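Local coordinates for AcrH (Aeromonas hydrophila, PDB 3WXX), which binds the translocator AopB as its chaperone, probably keeping it ready for export by the type III secretion system, at residues E6-D11 against L15-D20; F34-Y37 against D43-H46; C103-G108 against E142-K147. The protein carries 1 engineered substitution. All coordinates share one frame; numbering follows the deposited sequence.

Interaction 1 of 3, residues E6-D11 against L15-D20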
ATOM      1  N   GLU A   6      -4.015   3.032  19.567  1.00 54.17           N
ATOM      2  CA  GLU A   6      -3.973   1.706  18.980  1.00 57.40           C
ATOM      3  C   GLU A   6      -5.348   1.158  18.614  1.00 64.56           C
ATOM      4  O   GLU A   6      -5.551   0.669  17.492  1.00 68.98           O
ATOM      5  CB  GLU A   6      -3.280   0.731  19.916  1.00 57.62           C
ATOM      6  CG  GLU A   6      -3.421  -0.720  19.503  1.00 63.20           C
ATOM      7  CD  GLU A   6      -2.547  -1.673  20.298  1.00 68.51           C
ATOM      8  OE1 GLU A   6      -1.919  -1.270  21.309  1.00 76.92           O
ATOM      9  OE2 GLU A   6      -2.486  -2.848  19.894  1.00 75.23           O
ATOM     10  N   ALA A   7      -6.285   1.201  19.553  1.00 64.17           N
ATOM     11  CA  ALA A   7      -7.644   0.709  19.271  1.00 63.34           C
ATOM     12  C   ALA A   7      -8.290   1.485  18.114  1.00 62.59           C
ATOM     13  O   ALA A   7      -9.119   0.942  17.362  1.00 51.65           O
ATOM     14  CB  ALA A   7      -8.508   0.809  20.519  1.00 60.32           C
ATOM     15  N   PHE A   8      -7.941   2.768  18.014  1.00 55.52           N
ATOM     16  CA  PHE A   8      -8.453   3.606  16.951  1.00 57.52           C
ATOM     17  C   PHE A   8      -7.907   3.096  15.624  1.00 56.24           C
ATOM     18  O   PHE A   8      -8.641   2.897  14.650  1.00 61.68           O
ATOM     19  CB  PHE A   8      -8.003   5.059  17.183  1.00 58.54           C
ATOM     20  CG  PHE A   8      -8.536   6.030  16.171  1.00 59.67           C
ATOM     21  CD1 PHE A   8      -9.895   6.318  16.115  1.00 62.36           C
ATOM     22  CD2 PHE A   8      -7.686   6.650  15.272  1.00 60.79           C
ATOM     23  CE1 PHE A   8     -10.399   7.218  15.194  1.00 59.53           C
ATOM     24  CE2 PHE A   8      -8.177   7.551  14.335  1.00 60.81           C
ATOM     25  CZ  PHE A   8      -9.536   7.834  14.305  1.00 64.32           C
ATOM     26  N   LEU A   9      -6.596   2.877  15.625  1.00 54.47           N
ATOM     27  CA  LEU A   9      -5.852   2.517  14.444  1.00 51.48           C
ATOM     28  C   LEU A   9      -6.340   1.167  13.951  1.00 50.55           C
ATOM     29  O   LEU A   9      -6.544   0.966  12.744  1.00 51.45           O
ATOM     30  CB  LEU A   9      -4.344   2.460  14.771  1.00 50.01           C
ATOM     31  CG  LEU A   9      -3.395   2.186  13.602  1.00 49.18           C
ATOM     32  CD1 LEU A   9      -3.426   3.326  12.609  1.00 52.52           C
ATOM     33  CD2 LEU A   9      -1.987   2.000  14.089  1.00 54.40           C
ATOM     34  N   GLN A  10      -6.541   0.282  14.919  1.00 54.13           N
ATOM     35  CA  GLN A  10      -6.982  -1.069  14.685  1.00 57.38           C
ATOM     36  C   GLN A  10      -8.387  -1.153  14.118  1.00 54.80           C
ATOM     37  O   GLN A  10      -8.669  -2.004  13.289  1.00 51.52           O
ATOM     38  CB  GLN A  10      -6.938  -1.851  15.978  1.00 59.46           C
ATOM     39  CG  GLN A  10      -7.234  -3.318  15.734  1.00 71.85           C
ATOM     40  CD  GLN A  10      -6.926  -4.193  16.928  1.00 77.83           C
ATOM     41  OE1 GLN A  10      -5.977  -4.993  16.904  1.00 79.68           O
ATOM     42  NE2 GLN A  10      -7.721  -4.036  17.995  1.00 68.59           N
ATOM     43  N   ASP A  11      -9.275  -0.294  14.594  1.00 56.21           N
ATOM     44  CA  ASP A  11     -10.662  -0.324  14.167  1.00 56.96           C
ATOM     45  C   ASP A  11     -10.808   0.317  12.813  1.00 52.12           C
ATOM     46  O   ASP A  11     -11.874   0.225  12.191  1.00 54.77           O
ATOM     47  CB  ASP A  11     -11.574   0.399  15.179  1.00 60.42           C
ATOM     48  CG  ASP A  11     -11.737  -0.375  16.496  1.00 60.83           C
ATOM     49  OD1 ASP A  11     -11.416  -1.590  16.515  1.00 54.23           O
ATOM     50  OD2 ASP A  11     -12.139   0.257  17.508  1.00 52.22           O
ATOM     51  N   LEU A  15      -4.637   8.352   9.854  1.00 50.22           N
ATOM     52  CA  LEU A  15      -3.892   9.555  10.207  1.00 55.37           C
ATOM     53  C   LEU A  15      -4.639  10.850   9.846  1.00 56.91           C
ATOM     54  O   LEU A  15      -4.511  11.845  10.531  1.00 60.09           O
ATOM     55  CB  LEU A  15      -2.538   9.551   9.498  1.00 51.24           C
ATOM     56  CG  LEU A  15      -1.539  10.647   9.816  1.00 48.47           C
ATOM     57  CD1 LEU A  15      -1.042  10.540  11.227  1.00 48.60           C
ATOM     58  CD2 LEU A  15      -0.365  10.531   8.864  1.00 53.02           C
ATOM     59  N   ALA A  16      -5.422  10.830   8.786  1.00 58.56           N
ATOM     60  CA  ALA A  16      -6.183  12.006   8.419  1.00 58.46           C
ATOM     61  C   ALA A  16      -7.108  12.347   9.574  1.00 60.83           C
ATOM     62  O   ALA A  16      -7.120  13.461  10.075  1.00 64.71           O
ATOM     63  CB  ALA A  16      -6.996  11.749   7.148  1.00 54.80           C
HETATM   64  N   MSE A  17      -7.895  11.368   9.967  1.00 56.86           N
HETATM   65  CA  MSE A  17      -8.837  11.532  11.056  1.00 61.77           C
HETATM   66  C   MSE A  17      -8.157  12.061  12.297  1.00 65.13           C
HETATM   67  O   MSE A  17      -8.689  12.917  13.006  1.00 55.65           O
HETATM   68  CB  MSE A  17      -9.471  10.170  11.332  1.00 58.07           C
HETATM   69  CG  MSE A  17     -10.552   9.889  10.311  1.00 55.31           C
HETATM   70 SE   MSE A  17     -11.107   8.031  10.598  1.00 64.23          SE
HETATM   71  CE  MSE A  17     -12.005   7.824   8.853  1.00 57.28           C
ATOM     72  N   LEU A  18      -6.985  11.517  12.578  1.00 66.71           N
ATOM     73  CA  LEU A  18      -6.299  11.830  13.799  1.00 66.81           C
ATOM     74  C   LEU A  18      -5.937  13.293  13.800  1.00 66.98           C
ATOM     75  O   LEU A  18      -6.045  13.938  14.820  1.00 71.09           O
ATOM     76  CB  LEU A  18      -5.036  11.005  13.917  1.00 64.08           C
ATOM     77  CG  LEU A  18      -4.781  10.366  15.257  1.00 66.31           C
ATOM     78  CD1 LEU A  18      -5.896   9.408  15.623  1.00 68.64           C
ATOM     79  CD2 LEU A  18      -3.463   9.622  15.156  1.00 65.08           C
ATOM     80  N   ASN A  19      -5.509  13.813  12.659  1.00 62.62           N
ATOM     81  CA  ASN A  19      -5.066  15.208  12.578  1.00 65.95           C
ATOM     82  C   ASN A  19      -6.167  16.184  12.123  1.00 65.62           C
ATOM     83  O   ASN A  19      -5.875  17.252  11.597  1.00 57.76           O
ATOM     84  CB  ASN A  19      -3.843  15.293  11.664  1.00 65.24           C
ATOM     85  CG  ASN A  19      -2.630  14.643  12.280  1.00 74.20           C
ATOM     86  OD1 ASN A  19      -2.464  13.433  12.238  1.00 86.08           O
ATOM     87  ND2 ASN A  19      -1.784  15.445  12.881  1.00 87.13           N
ATOM     88  N   ASP A  20      -7.429  15.805  12.336  1.00 72.88           N
ATOM     89  CA  ASP A  20      -8.577  16.531  11.787  1.00 73.12           C
ATOM     90  C   ASP A  20      -8.236  17.121  10.429  1.00 67.38           C
ATOM     91  O   ASP A  20      -8.188  18.338  10.268  1.00 71.51           O
ATOM     92  CB  ASP A  20      -9.052  17.617  12.754  1.00 79.98           C
ATOM     93  CG  ASP A  20      -9.978  17.073  13.830  1.00 90.37           C
ATOM     94  OD1 ASP A  20     -11.092  16.616  13.474  1.00 94.54           O
ATOM     95  OD2 ASP A  20      -9.607  17.123  15.034  1.00 85.74           O
TER

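Interaction 2 of 3, residues F34-Y37 against D43-H46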
ATOM      1  N   PHE A  34      -2.921  14.265  -8.968  1.00 40.41           N
ATOM      2  CA  PHE A  34      -3.486  13.909 -10.256  1.00 47.42           C
ATOM      3  C   PHE A  34      -3.022  14.823 -11.427  1.00 54.62           C
ATOM      4  O   PHE A  34      -2.781  14.343 -12.552  1.00 52.58           O
ATOM      5  CB  PHE A  34      -4.995  13.977 -10.128  1.00 52.46           C
ATOM      6  CG  PHE A  34      -5.715  13.824 -11.406  1.00 53.00           C
ATOM      7  CD1 PHE A  34      -5.929  14.911 -12.203  1.00 57.39           C
ATOM      8  CD2 PHE A  34      -6.205  12.594 -11.797  1.00 59.41           C
ATOM      9  CE1 PHE A  34      -6.630  14.781 -13.383  1.00 68.11           C
ATOM     10  CE2 PHE A  34      -6.914  12.451 -12.978  1.00 66.54           C
ATOM     11  CZ  PHE A  34      -7.132  13.557 -13.773  1.00 67.03           C
ATOM     12  N   ASN A  35      -2.949  16.140 -11.192  1.00 51.99           N
ATOM     13  CA  ASN A  35      -2.465  17.037 -12.240  1.00 52.92           C
ATOM     14  C   ASN A  35      -0.982  16.793 -12.487  1.00 53.33           C
ATOM     15  O   ASN A  35      -0.553  16.652 -13.639  1.00 51.59           O
ATOM     16  CB  ASN A  35      -2.672  18.502 -11.895  1.00 49.68           C
ATOM     17  CG  ASN A  35      -4.119  18.867 -11.790  1.00 50.40           C
ATOM     18  OD1 ASN A  35      -4.961  18.272 -12.421  1.00 52.81           O
ATOM     19  ND2 ASN A  35      -4.424  19.787 -10.884  1.00 60.81           N
ATOM     20  N   GLN A  36      -0.198  16.746 -11.419  1.00 47.77           N
ATOM     21  CA  GLN A  36       1.220  16.511 -11.588  1.00 51.33           C
ATOM     22  C   GLN A  36       1.523  15.237 -12.384  1.00 55.56           C
ATOM     23  O   GLN A  36       2.461  15.186 -13.183  1.00 50.96           O
ATOM     24  CB  GLN A  36       1.915  16.472 -10.228  1.00 55.14           C
ATOM     25  CG  GLN A  36       1.884  17.804  -9.498  1.00 60.68           C
ATOM     26  CD  GLN A  36       2.721  18.849 -10.210  1.00 62.07           C
ATOM     27  OE1 GLN A  36       2.395  19.255 -11.332  1.00 58.43           O
ATOM     28  NE2 GLN A  36       3.814  19.271  -9.578  1.00 59.63           N
ATOM     29  N   TYR A  37       0.739  14.189 -12.139  1.00 62.76           N
ATOM     30  CA  TYR A  37       0.965  12.937 -12.839  1.00 56.65           C
ATOM     31  C   TYR A  37       0.705  13.178 -14.312  1.00 58.25           C
ATOM     32  O   TYR A  37       1.510  12.781 -15.151  1.00 59.40           O
ATOM     33  CB  TYR A  37       0.071  11.826 -12.282  1.00 51.08           C
ATOM     34  CG  TYR A  37      -0.023  10.599 -13.138  1.00 43.60           C
ATOM     35  CD1 TYR A  37       1.024   9.715 -13.212  1.00 40.90           C
ATOM     36  CD2 TYR A  37      -1.157  10.323 -13.882  1.00 44.13           C
ATOM     37  CE1 TYR A  37       0.965   8.592 -13.999  1.00 40.62           C
ATOM     38  CE2 TYR A  37      -1.228   9.184 -14.677  1.00 45.95           C
ATOM     39  CZ  TYR A  37      -0.168   8.315 -14.729  1.00 43.46           C
ATOM     40  OH  TYR A  37      -0.220   7.160 -15.497  1.00 41.94           O
ATOM     41  N   ASP A  43       7.876  12.061 -10.574  1.00 62.61           N
ATOM     42  CA  ASP A  43       8.596  11.984  -9.324  1.00 65.89           C
ATOM     43  C   ASP A  43       7.903  12.815  -8.234  1.00 59.88           C
ATOM     44  O   ASP A  43       7.752  12.369  -7.104  1.00 52.84           O
ATOM     45  CB  ASP A  43      10.021  12.472  -9.540  1.00 73.82           C
ATOM     46  CG  ASP A  43      10.938  11.968  -8.515  1.00 78.76           C
ATOM     47  OD1 ASP A  43      11.375  10.802  -8.667  1.00 91.95           O
ATOM     48  OD2 ASP A  43      11.167  12.732  -7.546  1.00 71.60           O
ATOM     49  N   GLU A  44       7.447  14.004  -8.610  1.00 62.20           N
ATOM     50  CA  GLU A  44       6.749  14.882  -7.697  1.00 60.43           C
ATOM     51  C   GLU A  44       5.362  14.315  -7.382  1.00 54.86           C
ATOM     52  O   GLU A  44       4.902  14.386  -6.238  1.00 56.51           O
ATOM     53  CB  GLU A  44       6.665  16.289  -8.316  1.00 69.31           C
ATOM     54  CG  GLU A  44       5.943  17.363  -7.487  1.00 74.82           C
ATOM     55  CD  GLU A  44       6.648  17.731  -6.186  1.00 76.84           C
ATOM     56  OE1 GLU A  44       7.842  17.350  -5.979  1.00 88.16           O
ATOM     57  OE2 GLU A  44       5.985  18.400  -5.360  1.00 71.81           O
ATOM     58  N   ALA A  45       4.693  13.771  -8.397  1.00 54.01           N
ATOM     59  CA  ALA A  45       3.392  13.116  -8.196  1.00 53.47           C
ATOM     60  C   ALA A  45       3.551  11.920  -7.239  1.00 49.72           C
ATOM     61  O   ALA A  45       2.745  11.756  -6.316  1.00 39.53           O
ATOM     62  CB  ALA A  45       2.786  12.674  -9.509  1.00 52.24           C
ATOM     63  N   HIS A  46       4.599  11.122  -7.444  1.00 43.27           N
ATOM     64  CA  HIS A  46       4.894  10.038  -6.520  1.00 44.20           C
ATOM     65  C   HIS A  46       4.941  10.511  -5.071  1.00 44.35           C
ATOM     66  O   HIS A  46       4.324   9.909  -4.217  1.00 55.39           O
ATOM     67  CB  HIS A  46       6.178   9.329  -6.895  1.00 42.56           C
ATOM     68  CG  HIS A  46       6.446   8.115  -6.071  1.00 47.23           C
ATOM     69  ND1 HIS A  46       7.427   8.080  -5.113  1.00 51.73           N
ATOM     70  CD2 HIS A  46       5.841   6.911  -6.029  1.00 51.99           C
ATOM     71  CE1 HIS A  46       7.420   6.904  -4.524  1.00 52.41           C
ATOM     72  NE2 HIS A  46       6.477   6.168  -5.072  1.00 49.88           N
TER

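Interaction 3 of 3, residues C103-G108 against E142-K147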
ATOM      1  N   CYS A 103       3.295  -4.262 -15.705  1.00 44.06           N
ATOM      2  CA  CYS A 103       4.537  -4.218 -14.949  1.00 42.92           C
ATOM      3  C   CYS A 103       5.200  -5.590 -14.898  1.00 42.52           C
ATOM      4  O   CYS A 103       6.389  -5.728 -15.181  1.00 51.19           O
ATOM      5  CB  CYS A 103       4.261  -3.678 -13.550  1.00 42.10           C
ATOM      6  SG  CYS A 103       3.863  -1.909 -13.539  1.00 40.00           S
ATOM      7  N   LEU A 104       4.433  -6.623 -14.589  1.00 42.93           N
ATOM      8  CA  LEU A 104       4.972  -8.010 -14.561  1.00 44.41           C
ATOM      9  C   LEU A 104       5.571  -8.457 -15.876  1.00 48.52           C
ATOM     10  O   LEU A 104       6.641  -9.027 -15.900  1.00 54.14           O
ATOM     11  CB  LEU A 104       3.920  -8.989 -14.104  1.00 40.63           C
ATOM     12  CG  LEU A 104       3.613  -8.841 -12.601  1.00 41.99           C
ATOM     13  CD1 LEU A 104       2.427  -9.695 -12.207  1.00 44.64           C
ATOM     14  CD2 LEU A 104       4.815  -9.218 -11.744  1.00 42.21           C
ATOM     15  N   LEU A 105       4.920  -8.096 -16.977  1.00 56.27           N
ATOM     16  CA  LEU A 105       5.393  -8.433 -18.322  1.00 51.15           C
ATOM     17  C   LEU A 105       6.710  -7.769 -18.626  1.00 49.99           C
ATOM     18  O   LEU A 105       7.556  -8.365 -19.256  1.00 51.77           O
ATOM     19  CB  LEU A 105       4.354  -8.020 -19.394  1.00 51.26           C
ATOM     20  CG  LEU A 105       4.749  -8.248 -20.872  1.00 45.11           C
ATOM     21  CD1 LEU A 105       5.048  -9.718 -21.140  1.00 43.60           C
ATOM     22  CD2 LEU A 105       3.638  -7.758 -21.756  1.00 38.42           C
ATOM     23  N   GLN A 106       6.856  -6.513 -18.224  1.00 56.54           N
ATOM     24  CA  GLN A 106       8.102  -5.804 -18.405  1.00 61.30           C
ATOM     25  C   GLN A 106       9.236  -6.476 -17.647  1.00 63.45           C
ATOM     26  O   GLN A 106      10.382  -6.326 -18.030  1.00 71.03           O
ATOM     27  CB  GLN A 106       7.971  -4.351 -17.950  1.00 65.56           C
ATOM     28  CG  GLN A 106       7.133  -3.532 -18.909  1.00 70.35           C
ATOM     29  CD  GLN A 106       7.794  -3.354 -20.258  1.00 75.79           C
ATOM     30  OE1 GLN A 106       7.193  -3.703 -21.261  1.00 77.55           O
ATOM     31  NE2 GLN A 106       9.036  -2.851 -20.296  1.00 81.22           N
ATOM     32  N   LEU A 107       8.936  -7.191 -16.565  1.00 62.31           N
ATOM     33  CA  LEU A 107       9.991  -7.879 -15.799  1.00 61.80           C
ATOM     34  C   LEU A 107      10.170  -9.334 -16.223  1.00 59.61           C
ATOM     35  O   LEU A 107      10.999 -10.044 -15.661  1.00 69.81           O
ATOM     36  CB  LEU A 107       9.670  -7.854 -14.305  1.00 55.51           C
ATOM     37  CG  LEU A 107       9.658  -6.517 -13.608  1.00 54.17           C
ATOM     38  CD1 LEU A 107       9.058  -6.681 -12.235  1.00 54.01           C
ATOM     39  CD2 LEU A 107      11.058  -5.943 -13.508  1.00 55.57           C
ATOM     40  N   GLY A 108       9.378  -9.790 -17.180  1.00 50.84           N
ATOM     41  CA  GLY A 108       9.498 -11.137 -17.660  1.00 50.47           C
ATOM     42  C   GLY A 108       8.709 -12.129 -16.840  1.00 50.95           C
ATOM     43  O   GLY A 108       8.767 -13.320 -17.109  1.00 52.86           O
ATOM     44  N   GLU A 142      -3.599 -12.834 -24.411  1.00 58.91           N
ATOM     45  CA  GLU A 142      -3.057 -13.600 -25.572  1.00 58.24           C
ATOM     46  C   GLU A 142      -1.581 -13.383 -25.841  1.00 55.52           C
ATOM     47  O   GLU A 142      -0.823 -14.316 -26.064  1.00 57.79           O
ATOM     48  CB  GLU A 142      -3.810 -13.248 -26.851  1.00 61.15           C
ATOM     49  CG  GLU A 142      -5.262 -13.678 -26.835  1.00 69.49           C
ATOM     50  CD  GLU A 142      -5.416 -15.093 -26.334  1.00 74.61           C
ATOM     51  OE1 GLU A 142      -4.698 -15.979 -26.875  1.00 69.48           O
ATOM     52  OE2 GLU A 142      -6.202 -15.277 -25.369  1.00 75.55           O
ATOM     53  N   VAL A 143      -1.175 -12.131 -25.808  1.00 52.72           N
ATOM     54  CA  VAL A 143       0.203 -11.788 -26.034  1.00 49.96           C
ATOM     55  C   VAL A 143       1.066 -12.503 -25.019  1.00 53.27           C
ATOM     56  O   VAL A 143       2.167 -12.938 -25.325  1.00 53.00           O
ATOM     57  CB  VAL A 143       0.392 -10.264 -25.918  1.00 48.20           C
ATOM     58  CG1 VAL A 143       1.853  -9.875 -25.841  1.00 44.19           C
ATOM     59  CG2 VAL A 143      -0.275  -9.593 -27.109  1.00 52.16           C
ATOM     60  N   VAL A 144       0.565 -12.590 -23.793  1.00 57.64           N
ATOM     61  CA  VAL A 144       1.339 -13.170 -22.714  1.00 53.94           C
ATOM     62  C   VAL A 144       1.356 -14.666 -22.871  1.00 53.63           C
ATOM     63  O   VAL A 144       2.411 -15.246 -22.839  1.00 43.80           O
ATOM     64  CB  VAL A 144       0.804 -12.730 -21.344  1.00 55.03           C
ATOM     65  CG1 VAL A 144       1.298 -13.640 -20.231  1.00 57.58           C
ATOM     66  CG2 VAL A 144       1.241 -11.295 -21.086  1.00 62.98           C
ATOM     67  N   LYS A 145       0.180 -15.289 -23.004  1.00 60.07           N
ATOM     68  CA  LYS A 145       0.086 -16.743 -23.245  1.00 61.36           C
ATOM     69  C   LYS A 145       0.996 -17.177 -24.382  1.00 61.62           C
ATOM     70  O   LYS A 145       1.645 -18.186 -24.286  1.00 79.41           O
ATOM     71  CB  LYS A 145      -1.355 -17.172 -23.536  1.00 65.29           C
ATOM     72  CG  LYS A 145      -2.195 -17.320 -22.268  1.00 79.30           C
ATOM     73  CD  LYS A 145      -3.688 -17.197 -22.526  1.00 82.93           C
ATOM     74  CE  LYS A 145      -4.245 -18.326 -23.394  1.00 94.04           C
ATOM     75  NZ  LYS A 145      -5.716 -18.428 -23.212  1.00 98.96           N
ATOM     76  N   THR A 146       1.080 -16.390 -25.435  1.00 57.39           N
ATOM     77  CA  THR A 146       1.866 -16.762 -26.597  1.00 57.49           C
ATOM     78  C   THR A 146       3.379 -16.538 -26.345  1.00 64.97           C
ATOM     79  O   THR A 146       4.187 -17.352 -26.726  1.00 66.58           O
ATOM     80  CB  THR A 146       1.277 -16.057 -27.866  1.00 53.87           C
ATOM     81  OG1 THR A 146       0.058 -16.724 -28.244  1.00 57.04           O
ATOM     82  CG2 THR A 146       2.201 -16.083 -29.022  1.00 49.98           C
ATOM     83  N   LYS A 147       3.741 -15.437 -25.691  1.00 73.10           N
ATOM     84  CA  LYS A 147       5.125 -15.165 -25.289  1.00 70.42           C
ATOM     85  C   LYS A 147       5.589 -16.247 -24.296  1.00 72.57           C
ATOM     86  O   LYS A 147       6.756 -16.641 -24.271  1.00 58.17           O
ATOM     87  CB  LYS A 147       5.188 -13.751 -24.672  1.00 73.47           C
ATOM     88  CG  LYS A 147       6.566 -13.116 -24.546  1.00 71.86           C
ATOM     89  CD  LYS A 147       6.496 -11.582 -24.602  1.00 75.68           C
ATOM     90  CE  LYS A 147       6.993 -11.005 -25.933  1.00 79.88           C
ATOM     91  NZ  LYS A 147       6.550  -9.603 -26.216  1.00 72.18           N
TER

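Interaction 1 of 3, residues E6-D11 against L15-D20
Phe8 reaches from the N-terminal helix 3-11 to the short helix 15-18, where Met17 and Leu18 receive its ring. At the start of the second segment, Leu15 points away from Phe8 and touches Val54 and Leu55 of helix 42-55. Met17, a selenomethionine in this crystal, meets the far end of the ring: its CB lies at the edge, near the ring plane, 3.8 Å from Phe8 CZ. With CG anti to its own carbonyl carbon (chi1 -79°) and the chain extended beyond, Met17 carries SE past the ring in an oblique Met-aromatic contact, 5.2 Å from the ring centroid. Leu18 follows, its CD1 methyl lying against the CD2-CE2 side of the same ring, oblique to it. The helix then closes in a Schellman motif, whose positive-phi residue is Asp20. A flat ring suits the space between helices whose nearest CA atoms, those of Phe8 and Leu18, are 9.1 Å apart. Leu9 and Gly13 nearby have been seen to bind magnesium in crystals of this protein, though none is bound to this chain here; Phe199 of the AopB chain packs on Leu9, and its Arg87 forms a salt bridge with Asp11. Between the two segments the contact is apolar, with Phe8 and Met17 buried and Leu18 partly exposed, so what joins them is one aromatic ring against the selenomethionine chain and a leucine methyl.

Interaction 2 of 3, residues F34-Y37 against D43-H46
The segments 34-37 and 43-46 run roughly antiparallel and come closest at Tyr37 and Ala45, their CA atoms only 5.2 Å apart. A small residue suits that spot: Ala45 aims its methyl at the other helix, and CB comes to rest 3.7 Å from the backbone N of Tyr37 and 4.0 Å from Tyr37 CB. The preceding residue, Gln36, adds its CB, 4.0 Å from Ala45 CB, so the methyl is lodged against the roots of two consecutive residues. Beyond that root Gln36, a flexible amide suited to a partly exposed margin, folds at chi2 (-67°) and brings NE2 to within 3.5 Å of Glu44 CG, where the two chains cross at a slant. The Glu44 carboxylate is engaged elsewhere, through a salt bridge from OE2 to Arg29 of the AopB chain. Tyr37 suits its place by turning its ring away from helix 42-55, its hydroxyl hydrogen-bonding Val4 N of the AopB chain. The pair forms the turn end of an antiparallel helix hairpin, consistent with the tetratricopeptide (TPR)-like fold of type III translocator chaperones, and helix 60-72 packs onto it, with Ala68 against Tyr37 and Cys69 against Ala45.

Interaction 3 of 3, residues C103-G108 against E142-K147
From the last turn of helix 95-106, Leu105 reaches to the C-terminal helix 131-149, and one of its methyls, CD1, makes both close contacts with Val144 and Lys147. Its CG stands anti to the backbone N (chi1 177°), which carries the branched end straight out toward the other helix. A leucine is well matched here, since the CA atoms of Leu105 and Val144 are 7.6 Å apart and a mid-sized branched chain spans that interval.

Val144 answers with its CG2 methyl, 4.1 Å from Leu105 CD1. The two side chains slide past one another in opposite directions. Being beta-branched, valine holds a methyl close to its own backbone.

Lys147, one turn further on, contributes the aliphatic part of its chain. It crosses Leu105 at about a right angle, and its CD lies 4.2 Å from the same CD1 methyl; the chain bends at chi3 (-106°) beyond CG, and NZ ends clear of Leu105. Lysine suits this outer margin because its methylenes add apolar surface while its charge can stay at the surface.

Just beyond Leu105 the helix ends in a Schellman motif, in which Gly108 N bonds to Leu105 O at 3.1 Å and Gly108 adopts a positive phi (86°) that glycine accommodates easily.

Helix 110-126 lies between the two partners in the chain and packs against both, Leu110 touching Leu105 while Glu114 and Phe117 touch Val144. Cys103 and Leu104 rest on Ile80 of helix 76-89, so helix 95-106 has helix 76-89 and helix 110-126 as neighbours besides helix 131-149, consistent with a TPR-like superhelix.

From the N terminus the three contacts follow one another in series, and none nests within or crosses another. Interaction 1 closes a three-residue loop, joining helix 3-11 to helix 15-18 at the N-terminal end. The chain then enters helix 23-38, and interaction 2 closes the short turn leading to helix 42-55, its centre about 26 Å from that of interaction 1. Interaction 3 spans a much longer loop of 33 residues, mostly helix, and ties helix 95-106 to helix 131-149. Interactions 1 and 3, with centres about 41 Å apart, lie on opposite sides of the chain's centre, so these contacts lie near the two ends of the helical array, the first made across a short connection and the last across a long one.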